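Local coordinates for START domain-containing protein 10 (Homo sapiens, PDB 6SER) that transfers phosphatidylcholine and phosphatidylethanolamine between membranes, preferring lipids with a palmitoyl or stearoyl chain at sn-1 and an unsaturated 18-carbon chain at sn-2, at residues 69-74 with 182-187; 82-87 with 235-240; 89-94 with 220-225; 109-114 with 135-140. One frame throughout, in Å; residues are numbered along the deposited sequence.

Contact 1 (69-74 with 182-187); sequences KCRMEC and VITYLA
With CG anti to its backbone N (chi1 -173°) and the chain extended from CG to NE, Arg-71 crosses Val-182 diagonally; Val-182 CG1 lies over one face of the Arg-71 guanidinium, toward its rim, with Arg-71 NE 3.6 Å away. The other methyl of Val-182, CG2, meets Glu-73 CG at 3.6 Å, so one beta-branched residue serves both charged neighbours through their apolar parts. Thr-184, on the same face, offers CG2 to Lys-69 CG at 3.7 Å. On the opposite face of the sheet, Met-72 bends at chi3 (71°), and its CE rests 3.8 Å from Ile-183 CG2. Two antiparallel hydrogen-bonded pairs, Cys-70 with Tyr-185 and Met-72 with Ile-183, join the strands; Tyr-185 N to Cys-70 O is 2.7 Å. This is sheet of the START fold, curved round a long helix. Cys-70 and Met-72 face Met-212 of helix 197-227, Thr-184 and Leu-186 face helix 27-38, where Lys-69 NZ bonds Cys-37 O, and strands 52-57 and 161-175 extend the sheet.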
loop_
_atom_site.group_PDB
_atom_site.type_symbol
_atom_site.label_atom_id
_atom_site.label_comp_id
_atom_site.label_asym_id
_atom_site.label_seq_id
_atom_site.Cartn_x
_atom_site.Cartn_y
_atom_site.Cartn_z
ATOM N N LYS A 69 0.825 -1.284 -11.933
ATOM C CA LYS A 69 2.174 -0.948 -11.495
ATOM C C LYS A 69 2.455 0.497 -11.870
ATOM O O LYS A 69 2.194 0.908 -13.004
ATOM C CB LYS A 69 3.216 -1.874 -12.129
ATOM C CG LYS A 69 4.639 -1.540 -11.721
ATOM C CD LYS A 69 5.673 -2.171 -12.641
ATOM C CE LYS A 69 5.602 -3.680 -12.616
ATOM N NZ LYS A 69 6.750 -4.247 -13.365
ATOM N N CYS A 70 2.966 1.279 -10.926
ATOM C CA CYS A 70 3.271 2.680 -11.196
ATOM C C CYS A 70 4.636 3.023 -10.616
ATOM O O CYS A 70 4.876 2.829 -9.420
ATOM C CB CYS A 70 2.184 3.607 -10.639
ATOM S SG CYS A 70 2.321 5.319 -11.251
ATOM N N ARG A 71 5.517 3.540 -11.466
ATOM C CA ARG A 71 6.899 3.836 -11.127
ATOM C C ARG A 71 7.124 5.340 -11.218
ATOM O O ARG A 71 6.655 5.990 -12.158
ATOM C CB ARG A 71 7.844 3.085 -12.071
ATOM C CG ARG A 71 9.315 3.159 -11.747
ATOM C CD ARG A 71 10.092 2.201 -12.642
ATOM N NE ARG A 71 11.542 2.297 -12.481
ATOM C CZ ARG A 71 12.297 3.250 -13.025
ATOM N NH1 ARG A 71 11.737 4.209 -13.753
ATOM N NH2 ARG A 71 13.613 3.250 -12.834
ATOM N N MET A 72 7.824 5.899 -10.234
ATOM C CA MET A 72 8.044 7.339 -10.204
ATOM C C MET A 72 9.458 7.660 -9.744
ATOM O O MET A 72 9.884 7.229 -8.669
ATOM C CB MET A 72 7.036 8.038 -9.295
ATOM C CG MET A 72 7.422 9.469 -8.992
ATOM S SD MET A 72 6.152 10.287 -8.034
ATOM C CE MET A 72 6.342 9.458 -6.453
ATOM N N GLU A 73 10.168 8.430 -10.557
ATOM C CA GLU A 73 11.527 8.850 -10.257
ATOM C C GLU A 73 11.475 10.100 -9.389
ATOM O O GLU A 73 10.839 11.092 -9.760
ATOM C CB GLU A 73 12.293 9.115 -11.550
ATOM C CG GLU A 73 13.530 8.257 -11.718
ATOM C CD GLU A 73 14.108 8.329 -13.124
ATOM O OE1 GLU A 73 14.559 9.426 -13.527
ATOM O OE2 GLU A 73 14.101 7.288 -13.822
ATOM N N CYS A 74 12.127 10.046 -8.233
ATOM C CA CYS A 74 12.163 11.164 -7.294
ATOM C C CYS A 74 13.594 11.690 -7.271
ATOM O O CYS A 74 14.474 11.100 -6.634
ATOM C CB CYS A 74 11.697 10.732 -5.909
ATOM S SG CYS A 74 9.971 10.246 -5.838
ATOM N N VAL A 182 13.914 5.926 -6.502
ATOM C CA VAL A 182 12.838 5.510 -7.394
ATOM C C VAL A 182 11.881 4.638 -6.592
ATOM O O VAL A 182 12.319 3.732 -5.875
ATOM C CB VAL A 182 13.369 4.742 -8.621
ATOM C CG1 VAL A 182 12.221 4.236 -9.486
ATOM C CG2 VAL A 182 14.314 5.618 -9.440
ATOM N N ILE A 183 10.584 4.908 -6.702
ATOM C CA ILE A 183 9.573 4.131 -5.995
ATOM C C ILE A 183 8.645 3.487 -7.015
ATOM O O ILE A 183 8.166 4.155 -7.940
ATOM C CB ILE A 183 8.777 4.990 -4.998
ATOM C CG1 ILE A 183 7.729 4.132 -4.276
ATOM C CG2 ILE A 183 8.141 6.189 -5.690
ATOM C CD1 ILE A 183 7.014 4.830 -3.159
ATOM N N THR A 184 8.403 2.189 -6.846
ATOM C CA THR A 184 7.457 1.446 -7.664
ATOM C C THR A 184 6.303 0.998 -6.779
ATOM O O THR A 184 6.516 0.324 -5.765
ATOM C CB THR A 184 8.128 0.242 -8.325
ATOM O OG1 THR A 184 9.232 0.694 -9.127
ATOM C CG2 THR A 184 7.122 -0.517 -9.194
ATOM N N TYR A 185 5.092 1.393 -7.154
ATOM C CA TYR A 185 3.867 0.985 -6.477
ATOM C C TYR A 185 3.219 -0.123 -7.295
ATOM O O TYR A 185 3.057 0.011 -8.513
ATOM C CB TYR A 185 2.932 2.182 -6.325
ATOM C CG TYR A 185 1.478 1.865 -6.059
ATOM C CD1 TYR A 185 0.996 1.781 -4.755
ATOM C CD2 TYR A 185 0.569 1.699 -7.109
ATOM C CE1 TYR A 185 -0.345 1.516 -4.496
ATOM C CE2 TYR A 185 -0.778 1.429 -6.861
ATOM C CZ TYR A 185 -1.226 1.348 -5.548
ATOM O OH TYR A 185 -2.550 1.089 -5.274
ATOM N N LEU A 186 2.881 -1.223 -6.633
ATOM C CA LEU A 186 2.232 -2.361 -7.275
ATOM C C LEU A 186 1.005 -2.730 -6.455
ATOM O O LEU A 186 1.120 -2.972 -5.248
ATOM C CB LEU A 186 3.199 -3.543 -7.393
ATOM C CG LEU A 186 2.668 -4.928 -7.775
ATOM C CD1 LEU A 186 1.904 -4.883 -9.075
ATOM C CD2 LEU A 186 3.822 -5.906 -7.872
ATOM N N ALA A 187 -0.164 -2.763 -7.095
ATOM C CA ALA A 187 -1.391 -3.052 -6.359
ATOM C C ALA A 187 -2.379 -3.844 -7.200
ATOM O O ALA A 187 -2.433 -3.719 -8.426
ATOM C CB ALA A 187 -2.097 -1.787 -5.884
#

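Contact 2 (82-87 with 235-240); sequences LYDVLH and PWLHPE
His-87 and Trp-236 lie with their planes nearly parallel, 5° apart, but slid so far that each ring receives mainly the other residue's CB. Trp-236 CB sits over one face of the imidazole, 3.4 Å from its centroid, while His-87 CB sits over the five-membered ring of the indole at 3.5 Å; both are CH-pi contacts. At the indole edge, Asp-84 OD1 accepts a hydrogen bond from Trp-236 NE1 at 2.8 Å, almost straight (174°). The acceptor lies in the indole plane, yet the N-H comes to OD1 from above the carboxylate plane. Tyr-83 presents the edge of its ring to Leu-237 CD2, with CE2 4.0 Å away. In this START fold, helix 79-87 meets the loop that follows the long helix 197-227, and the aromatic residues suit the place because they offer broad apolar faces with polar atoms at their rims. Trp-236 CG, in the crowded position between the backbone N and carbonyl carbon (chi1 51°), comes within 3.4 Å of His-87 CB. A water links the segments, lying 2.7 Å from Tyr-83 OH and donating to Trp-236 O. His-87 NE2 gives Tyr-83 OH a weak hydrogen bond across one turn of the helix. Asp-84 has a second partner in Lys-234, whose NZ forms a salt bridge with OD2, and the ring of His-87 meets that of Trp-136 edge-to-face.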
loop_
_atom_site.group_PDB
_atom_site.type_symbol
_atom_site.label_atom_id
_atom_site.label_comp_id
_atom_site.label_asym_id
_atom_site.label_seq_id
_atom_site.Cartn_x
_atom_site.Cartn_y
_atom_site.Cartn_z
ATOM N N LEU A 82 10.962 9.033 1.675
ATOM C CA LEU A 82 9.820 8.337 1.103
ATOM C C LEU A 82 9.380 7.180 2.000
ATOM O O LEU A 82 8.182 6.926 2.154
ATOM C CB LEU A 82 10.179 7.862 -0.300
ATOM C CG LEU A 82 9.135 7.265 -1.234
ATOM C CD1 LEU A 82 7.900 8.146 -1.366
ATOM C CD2 LEU A 82 9.803 7.109 -2.551
ATOM N N TYR A 83 10.336 6.508 2.649
ATOM C CA TYR A 83 10.008 5.405 3.551
ATOM C C TYR A 83 9.215 5.897 4.760
ATOM O O TYR A 83 8.193 5.303 5.127
ATOM C CB TYR A 83 11.299 4.704 3.983
ATOM C CG TYR A 83 11.139 3.405 4.759
ATOM C CD1 TYR A 83 10.453 2.315 4.213
ATOM C CD2 TYR A 83 11.708 3.254 6.019
ATOM C CE1 TYR A 83 10.324 1.118 4.916
ATOM C CE2 TYR A 83 11.592 2.058 6.726
ATOM C CZ TYR A 83 10.900 0.998 6.174
ATOM O OH TYR A 83 10.771 -0.181 6.884
ATOM N N ASP A 84 9.670 6.989 5.390
ATOM C CA ASP A 84 8.940 7.567 6.518
ATOM C C ASP A 84 7.511 7.915 6.132
ATOM O O ASP A 84 6.569 7.681 6.907
ATOM C CB ASP A 84 9.648 8.829 7.027
ATOM C CG ASP A 84 10.941 8.527 7.761
ATOM O OD1 ASP A 84 11.164 7.355 8.152
ATOM O OD2 ASP A 84 11.727 9.475 7.957
ATOM N N VAL A 85 7.331 8.481 4.938
ATOM C CA VAL A 85 6.016 8.955 4.522
ATOM C C VAL A 85 5.064 7.784 4.321
ATOM O O VAL A 85 3.897 7.834 4.729
ATOM C CB VAL A 85 6.159 9.808 3.251
ATOM C CG1 VAL A 85 4.794 10.149 2.667
ATOM C CG2 VAL A 85 6.960 11.058 3.573
ATOM N N LEU A 86 5.547 6.707 3.701
ATOM C CA LEU A 86 4.715 5.519 3.567
ATOM C C LEU A 86 4.359 4.924 4.924
ATOM O O LEU A 86 3.255 4.399 5.092
ATOM C CB LEU A 86 5.416 4.478 2.696
ATOM C CG LEU A 86 5.508 4.858 1.213
ATOM C CD1 LEU A 86 6.212 3.779 0.393
ATOM C CD2 LEU A 86 4.128 5.134 0.671
ATOM N N HIS A 87 5.260 5.013 5.903
ATOM C CA HIS A 87 5.010 4.405 7.204
ATOM C C HIS A 87 4.129 5.266 8.104
ATOM O O HIS A 87 3.420 4.725 8.957
ATOM C CB HIS A 87 6.335 4.125 7.920
ATOM C CG HIS A 87 6.854 2.732 7.723
ATOM N ND1 HIS A 87 6.206 1.621 8.218
ATOM C CD2 HIS A 87 7.978 2.271 7.117
ATOM C CE1 HIS A 87 6.900 0.535 7.915
ATOM N NE2 HIS A 87 7.977 0.903 7.243
ATOM N N PRO A 235 8.233 4.872 15.208
ATOM C CA PRO A 235 8.267 3.453 15.604
ATOM C C PRO A 235 8.574 2.495 14.473
ATOM O O PRO A 235 8.959 1.356 14.759
ATOM C CB PRO A 235 6.858 3.208 16.167
ATOM C CG PRO A 235 6.002 4.294 15.573
ATOM C CD PRO A 235 6.925 5.490 15.494
ATOM N N TRP A 236 8.395 2.894 13.205
ATOM C CA TRP A 236 8.776 2.004 12.108
ATOM C C TRP A 236 10.287 1.843 12.010
ATOM O O TRP A 236 10.767 0.839 11.470
ATOM C CB TRP A 236 8.210 2.509 10.779
ATOM C CG TRP A 236 8.494 3.957 10.483
ATOM C CD1 TRP A 236 9.519 4.457 9.718
ATOM C CD2 TRP A 236 7.728 5.091 10.914
ATOM N NE1 TRP A 236 9.440 5.829 9.657
ATOM C CE2 TRP A 236 8.352 6.243 10.384
ATOM C CE3 TRP A 236 6.586 5.246 11.706
ATOM C CZ2 TRP A 236 7.862 7.526 10.609
ATOM C CZ3 TRP A 236 6.107 6.527 11.938
ATOM C CH2 TRP A 236 6.745 7.647 11.390
ATOM N N LEU A 237 11.045 2.816 12.520
ATOM C CA LEU A 237 12.497 2.706 12.621
ATOM C C LEU A 237 12.943 2.167 13.973
ATOM O O LEU A 237 13.996 1.528 14.058
ATOM C CB LEU A 237 13.151 4.075 12.389
ATOM C CG LEU A 237 12.791 4.790 11.090
ATOM C CD1 LEU A 237 13.541 6.117 10.955
ATOM C CD2 LEU A 237 13.080 3.870 9.906
ATOM N N HIS A 238 12.167 2.408 15.033
ATOM C CA HIS A 238 12.529 2.012 16.394
ATOM C C HIS A 238 11.362 1.235 16.979
ATOM O O HIS A 238 10.439 1.821 17.562
ATOM C CB HIS A 238 12.880 3.229 17.245
ATOM C CG HIS A 238 13.867 4.141 16.591
ATOM N ND1 HIS A 238 15.196 3.809 16.443
ATOM C CD2 HIS A 238 13.714 5.358 16.016
ATOM C CE1 HIS A 238 15.823 4.790 15.819
ATOM N NE2 HIS A 238 14.948 5.743 15.551
ATOM N N PRO A 239 11.362 -0.088 16.838
ATOM C CA PRO A 239 10.169 -0.860 17.219
ATOM C C PRO A 239 9.897 -0.864 18.710
ATOM O O PRO A 239 8.770 -1.184 19.110
ATOM C CB PRO A 239 10.471 -2.270 16.690
ATOM C CG PRO A 239 11.960 -2.307 16.491
ATOM C CD PRO A 239 12.395 -0.914 16.188
ATOM N N GLU A 240 10.874 -0.497 19.545
ATOM C CA GLU A 240 10.607 -0.351 20.970
ATOM C C GLU A 240 9.715 0.849 21.277
ATOM O O GLU A 240 9.271 0.995 22.420
ATOM C CB GLU A 240 11.927 -0.254 21.757
ATOM C CG GLU A 240 12.749 1.026 21.551
ATOM C CD GLU A 240 13.519 1.045 20.235
ATOM O OE1 GLU A 240 13.514 0.028 19.508
ATOM O OE2 GLU A 240 14.133 2.088 19.932
HETATM O O HOH W 1 11.956 -0.219 9.344
#

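Contact 3 (89-94 with 220-225); sequences IEYRKK and LKYPEW. With PO4 (phosphate ion), chain B.
The ring of Tyr-91 meets Tyr-222 and Trp-225 of segment 220-225 on the same side of its plane, and the three make an aromatic cluster with no hydrogen bond across the segments. Tyr-222 turns its edge to the face of Tyr-91, CD1 standing over the ring centre in a T-shaped pair whose planes are 63° apart. Trp-225 meets Tyr-91 obliquely: Tyr-91 CD1 comes over one face of the indole, 3.4 Å from Trp-225 CE3. Here helix 89-95 meets the long C-terminal helix 197-227 of the START domain; the axes of the two short helical segments approach to 11.8 Å. Long aromatic side chains can meet across this spacing, Tyr-91 CG starting anti to the backbone N (chi1 -169°). Tyr-91 OH bonds Ala-218 O, while Tyr-222 OH bonds Asp-88 OD1. Glu-90 CD lies at the indole edge, 3.8 Å from Trp-225 CH2; Lys-94 CD comes within 3.7 Å of Trp-225 NE1. In a phosphate probably from the crystallisation liquor, O1 accepts from Trp-225 NE1 at 3.1 Å and O3 weakly from Lys-94 NZ; His-229 NE2 bonds it too. This is consistent with a rim able to hold an anion in the crystal, the lysine charge probably helping.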
loop_
_atom_site.group_PDB
_atom_site.type_symbol
_atom_site.label_atom_id
_atom_site.label_comp_id
_atom_site.label_asym_id
_atom_site.label_seq_id
_atom_site.Cartn_x
_atom_site.Cartn_y
_atom_site.Cartn_z
ATOM N N ILE A 89 1.391 6.718 9.556
ATOM C CA ILE A 89 -0.075 6.692 9.549
ATOM C C ILE A 89 -0.647 8.064 9.872
ATOM O O ILE A 89 -1.608 8.516 9.238
ATOM C CB ILE A 89 -0.612 5.626 10.525
ATOM C CG1 ILE A 89 -0.429 4.230 9.944
ATOM C CG2 ILE A 89 -2.089 5.842 10.799
ATOM C CD1 ILE A 89 0.646 3.453 10.602
ATOM N N GLU A 90 -0.068 8.748 10.863
ATOM C CA GLU A 90 -0.600 10.039 11.290
ATOM C C GLU A 90 -0.555 11.067 10.167
ATOM O O GLU A 90 -1.516 11.819 9.965
ATOM C CB GLU A 90 0.184 10.551 12.498
ATOM C CG GLU A 90 -0.196 11.959 12.869
ATOM C CD GLU A 90 0.639 12.535 14.013
ATOM O OE1 GLU A 90 0.133 13.450 14.678
ATOM O OE2 GLU A 90 1.783 12.093 14.243
ATOM N N TYR A 91 0.566 11.129 9.444
ATOM C CA TYR A 91 0.744 12.053 8.325
ATOM C C TYR A 91 -0.228 11.800 7.171
ATOM O O TYR A 91 -0.512 12.735 6.419
ATOM C CB TYR A 91 2.181 11.943 7.812
ATOM C CG TYR A 91 2.613 13.004 6.829
ATOM C CD1 TYR A 91 2.470 14.354 7.124
ATOM C CD2 TYR A 91 3.211 12.655 5.616
ATOM C CE1 TYR A 91 2.897 15.333 6.231
ATOM C CE2 TYR A 91 3.641 13.625 4.719
ATOM C CZ TYR A 91 3.481 14.956 5.030
ATOM O OH TYR A 91 3.902 15.912 4.141
ATOM N N ARG A 92 -0.738 10.569 7.011
ATOM C CA ARG A 92 -1.649 10.264 5.906
ATOM C C ARG A 92 -2.798 11.255 5.841
ATOM O O ARG A 92 -3.155 11.736 4.761
ATOM C CB ARG A 92 -2.207 8.844 6.031
ATOM C CG ARG A 92 -1.528 7.800 5.151
ATOM C CD ARG A 92 -2.110 7.722 3.725
ATOM N NE ARG A 92 -1.327 6.790 2.911
ATOM C CZ ARG A 92 -1.689 6.303 1.725
ATOM N NH1 ARG A 92 -2.848 6.646 1.179
ATOM N NH2 ARG A 92 -0.886 5.459 1.087
ATOM N N LYS A 93 -3.391 11.580 6.984
ATOM C CA LYS A 93 -4.517 12.507 6.966
ATOM C C LYS A 93 -4.111 13.919 6.581
ATOM O O LYS A 93 -4.980 14.720 6.233
ATOM C CB LYS A 93 -5.204 12.528 8.321
ATOM C CG LYS A 93 -6.122 11.354 8.529
ATOM C CD LYS A 93 -6.644 11.346 9.948
ATOM C CE LYS A 93 -7.583 10.190 10.153
ATOM N NZ LYS A 93 -8.067 10.125 11.552
ATOM N N LYS A 94 -2.822 14.247 6.636
ATOM C CA LYS A 94 -2.401 15.582 6.235
ATOM C C LYS A 94 -2.445 15.751 4.719
ATOM O O LYS A 94 -2.921 16.782 4.230
ATOM C CB LYS A 94 -0.998 15.878 6.781
ATOM C CG LYS A 94 -0.482 17.287 6.494
ATOM C CD LYS A 94 -1.233 18.369 7.276
ATOM C CE LYS A 94 -0.713 19.767 6.914
ATOM N NZ LYS A 94 -1.401 20.857 7.666
ATOM N N LEU A 220 8.138 16.290 0.087
ATOM C CA LEU A 220 8.833 17.574 0.175
ATOM C C LEU A 220 8.438 18.325 1.437
ATOM O O LEU A 220 9.276 18.987 2.061
ATOM C CB LEU A 220 8.540 18.431 -1.058
ATOM C CG LEU A 220 8.932 17.845 -2.415
ATOM C CD1 LEU A 220 8.462 18.747 -3.545
ATOM C CD2 LEU A 220 10.431 17.626 -2.484
ATOM N N LYS A 221 7.171 18.238 1.826
ATOM C CA LYS A 221 6.688 18.919 3.017
ATOM C C LYS A 221 6.910 18.109 4.289
ATOM O O LYS A 221 6.684 18.633 5.385
ATOM C CB LYS A 221 5.199 19.260 2.854
ATOM C CG LYS A 221 4.923 20.321 1.783
ATOM C CD LYS A 221 5.158 21.729 2.324
ATOM C CE LYS A 221 5.143 22.789 1.224
ATOM N NZ LYS A 221 6.515 23.051 0.686
ATOM N N TYR A 222 7.372 16.855 4.176
ATOM C CA TYR A 222 7.388 15.987 5.351
ATOM C C TYR A 222 8.398 16.425 6.405
ATOM O O TYR A 222 8.012 16.520 7.585
ATOM C CB TYR A 222 7.610 14.528 4.938
ATOM C CG TYR A 222 7.580 13.593 6.133
ATOM C CD1 TYR A 222 6.398 13.377 6.834
ATOM C CD2 TYR A 222 8.732 12.939 6.568
ATOM C CE1 TYR A 222 6.359 12.534 7.933
ATOM C CE2 TYR A 222 8.700 12.090 7.657
ATOM C CZ TYR A 222 7.508 11.893 8.340
ATOM O OH TYR A 222 7.472 11.051 9.430
ATOM N N PRO A 223 9.677 16.682 6.084
ATOM C CA PRO A 223 10.632 17.041 7.155
ATOM C C PRO A 223 10.160 18.186 8.035
ATOM O O PRO A 223 10.251 18.089 9.264
ATOM C CB PRO A 223 11.907 17.393 6.374
ATOM C CG PRO A 223 11.805 16.532 5.122
ATOM C CD PRO A 223 10.347 16.617 4.767
ATOM N N GLU A 224 9.614 19.249 7.436
ATOM C CA GLU A 224 9.111 20.375 8.220
ATOM C C GLU A 224 7.891 19.985 9.045
ATOM O O GLU A 224 7.780 20.366 10.216
ATOM C CB GLU A 224 8.776 21.550 7.302
ATOM C CG GLU A 224 10.003 22.270 6.750
ATOM C CD GLU A 224 9.647 23.348 5.738
ATOM O OE1 GLU A 224 8.581 23.236 5.091
ATOM O OE2 GLU A 224 10.434 24.309 5.594
ATOM N N TRP A 225 6.961 19.235 8.450
ATOM C CA TRP A 225 5.790 18.792 9.199
ATOM C C TRP A 225 6.188 17.877 10.354
ATOM O O TRP A 225 5.696 18.026 11.480
ATOM C CB TRP A 225 4.808 18.084 8.263
ATOM C CG TRP A 225 3.545 17.675 8.942
ATOM C CD1 TRP A 225 2.383 18.392 9.024
ATOM C CD2 TRP A 225 3.312 16.452 9.645
ATOM N NE1 TRP A 225 1.441 17.689 9.729
ATOM C CE2 TRP A 225 1.984 16.493 10.122
ATOM C CE3 TRP A 225 4.095 15.322 9.912
ATOM C CZ2 TRP A 225 1.419 15.448 10.861
ATOM C CZ3 TRP A 225 3.530 14.279 10.641
ATOM C CH2 TRP A 225 2.207 14.352 11.111
HETATM P P PO4 B . -1.243 19.950 11.592
HETATM O O1 PO4 B . -1.151 18.626 11.076
HETATM O O2 PO4 B . -2.558 20.409 11.496
HETATM O O3 PO4 B . -0.399 20.772 10.844
HETATM O O4 PO4 B . -0.860 19.975 12.963
#

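Contact 4 (109-114 with 135-140); sequences TVNADV and SWLPMG
Asn-111 meets Trp-136 with CB and ND2. Its CB lies over the five-membered ring of the indole, 3.9 Å from the centroid, in a CH-pi contact. CG stands between the backbone N and carbonyl carbon (chi1 62°), and from it ND2 reaches Trp-136 O at 2.8 Å. That bond is nearly straight (165°), with the acceptor near the amide plane of Asn-111. The backbone carbonyl of the same residue is gripped twice: Ser-135 OG donates to Asn-111 O at 2.6 Å, and Trp-136 N donates to it at 3.2 Å, the two arriving from opposite faces of the carbonyl plane. Here the hairpin of strands 112-119 and 127-139, part of the START sheet, meets the turn that leads into its first strand. Thr-109 shapes that turn, its OG1 accepting from Asn-111 N in an ST turn, and Ala-112 and Ser-135 form an antiparallel non-hydrogen-bonded pair in which Ala-112 CB lies 3.7 Å from Ser-135 OG. Over the centre of the indole face stands Asn-111 O, while Asp-113 brings its carboxylate to the ring edge, OD1 lying 3.5 Å from Trp-136 CZ3. A salt bridge to Arg-134 NH1 occupies OD2 of this aspartate. One water accepts from Trp-136 NE1 at 2.7 Å and donates to Val-110 O, joining the indole N-H to the turn.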
loop_
_atom_site.group_PDB
_atom_site.type_symbol
_atom_site.label_atom_id
_atom_site.label_comp_id
_atom_site.label_asym_id
_atom_site.label_seq_id
_atom_site.Cartn_x
_atom_site.Cartn_y
_atom_site.Cartn_z
ATOM N N THR A 109 4.737 -9.200 14.454
ATOM C CA THR A 109 6.168 -9.330 14.660
ATOM C C THR A 109 6.767 -7.931 14.724
ATOM O O THR A 109 6.064 -6.923 14.621
ATOM C CB THR A 109 6.831 -10.131 13.537
ATOM O OG1 THR A 109 6.886 -9.322 12.353
ATOM C CG2 THR A 109 6.045 -11.413 13.233
ATOM N N VAL A 110 8.091 -7.879 14.860
ATOM C CA VAL A 110 8.762 -6.591 14.950
ATOM C C VAL A 110 8.601 -5.781 13.663
ATOM O O VAL A 110 8.636 -4.547 13.710
ATOM C CB VAL A 110 10.241 -6.824 15.334
ATOM C CG1 VAL A 110 11.098 -7.222 14.125
ATOM C CG2 VAL A 110 10.804 -5.627 16.039
ATOM N N ASN A 111 8.389 -6.434 12.514
ATOM C CA ASN A 111 8.184 -5.733 11.247
ATOM C C ASN A 111 6.909 -6.201 10.537
ATOM O O ASN A 111 6.848 -6.228 9.309
ATOM C CB ASN A 111 9.399 -5.889 10.325
ATOM C CG ASN A 111 9.678 -7.341 9.947
ATOM O OD1 ASN A 111 9.552 -8.246 10.767
ATOM N ND2 ASN A 111 10.058 -7.565 8.690
ATOM N N ALA A 112 5.861 -6.558 11.286
ATOM C CA ALA A 112 4.577 -6.886 10.661
ATOM C C ALA A 112 3.444 -6.508 11.600
ATOM O O ALA A 112 3.495 -6.842 12.784
ATOM C CB ALA A 112 4.473 -8.372 10.308
ATOM N N ASP A 113 2.424 -5.828 11.077
ATOM C CA ASP A 113 1.289 -5.460 11.905
ATOM C C ASP A 113 -0.002 -5.561 11.096
ATOM O O ASP A 113 -0.010 -5.960 9.928
ATOM C CB ASP A 113 1.493 -4.069 12.530
ATOM C CG ASP A 113 1.572 -2.956 11.513
ATOM O OD1 ASP A 113 1.274 -3.188 10.326
ATOM O OD2 ASP A 113 1.940 -1.828 11.910
ATOM N N VAL A 114 -1.103 -5.213 11.754
ATOM C CA VAL A 114 -2.437 -5.232 11.175
ATOM C C VAL A 114 -3.040 -3.850 11.365
ATOM O O VAL A 114 -2.960 -3.277 12.457
ATOM C CB VAL A 114 -3.329 -6.313 11.824
ATOM C CG1 VAL A 114 -4.676 -6.415 11.084
ATOM C CG2 VAL A 114 -2.614 -7.646 11.831
ATOM N N SER A 135 3.696 -5.664 6.142
ATOM C CA SER A 135 5.039 -6.007 6.589
ATOM C C SER A 135 6.081 -5.262 5.771
ATOM O O SER A 135 5.882 -4.994 4.584
ATOM C CB SER A 135 5.304 -7.503 6.502
ATOM O OG SER A 135 6.477 -7.822 7.236
ATOM N N TRP A 136 7.199 -4.937 6.415
ATOM C CA TRP A 136 8.200 -4.059 5.831
ATOM C C TRP A 136 9.597 -4.613 6.052
ATOM O O TRP A 136 9.862 -5.302 7.039
ATOM C CB TRP A 136 8.107 -2.643 6.412
ATOM C CG TRP A 136 8.038 -2.573 7.907
ATOM C CD1 TRP A 136 9.078 -2.325 8.762
ATOM C CD2 TRP A 136 6.868 -2.714 8.731
ATOM N NE1 TRP A 136 8.629 -2.309 10.064
ATOM C CE2 TRP A 136 7.281 -2.552 10.074
ATOM C CE3 TRP A 136 5.517 -2.959 8.465
ATOM C CZ2 TRP A 136 6.384 -2.626 11.148
ATOM C CZ3 TRP A 136 4.629 -3.047 9.533
ATOM C CH2 TRP A 136 5.065 -2.879 10.854
ATOM N N LEU A 137 10.496 -4.296 5.116
ATOM C CA LEU A 137 11.856 -4.816 5.152
ATOM C C LEU A 137 12.829 -3.879 4.449
ATOM O O LEU A 137 12.775 -3.732 3.219
ATOM C CB LEU A 137 11.915 -6.202 4.499
ATOM C CG LEU A 137 13.228 -6.975 4.640
ATOM C CD1 LEU A 137 13.535 -7.223 6.116
ATOM C CD2 LEU A 137 13.158 -8.292 3.878
ATOM N N PRO A 138 13.797 -3.284 5.140
ATOM C CA PRO A 138 14.843 -2.545 4.472
ATOM C C PRO A 138 15.796 -3.579 3.866
ATOM O O PRO A 138 16.126 -4.416 4.527
ATOM C CB PRO A 138 15.557 -1.857 5.613
ATOM C CG PRO A 138 14.552 -1.889 6.688
ATOM C CD PRO A 138 13.826 -3.189 6.545
ATOM N N MET A 139 16.103 -3.512 2.584
ATOM C CA MET A 139 17.028 -4.492 1.969
ATOM C C MET A 139 18.228 -3.687 1.509
ATOM O O MET A 139 18.208 -3.198 0.420
ATOM C CB MET A 139 16.480 -5.240 0.751
ATOM C CG MET A 139 15.324 -6.187 0.962
ATOM S SD MET A 139 15.581 -7.587 2.113
ATOM C CE MET A 139 16.794 -8.582 1.253
ATOM N N GLY A 140 19.200 -3.511 2.376
ATOM C CA GLY A 140 20.408 -2.763 2.020
ATOM C C GLY A 140 20.090 -1.315 1.907
ATOM O O GLY A 140 19.783 -0.707 2.886
HETATM O O HOH W 2 10.077 -2.284 12.290
#

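Along the chain, contact 1 opens with strand 68-74, followed by the first segments of contacts 2, 3 and 4; contact 4 closes first, then 1, 3 and 2, so contact 4 is nested inside all others. Contacts 1 and 4 belong to the same curved sheet, centres about 19 Å apart, without touching. Contact 2 is the junction: Leu-82 packs on Ile-183 of contact 1, Val-85 on Tyr-222 of contact 3, and His-87 on Trp-136 of contact 4, whose centre is about 10 Å away. Helix 79-87 is thereby tied to the sheet and to helix 197-227, and helix 89-95 to the latter, elements that in START domains generally enclose the lipid, and probably do so here.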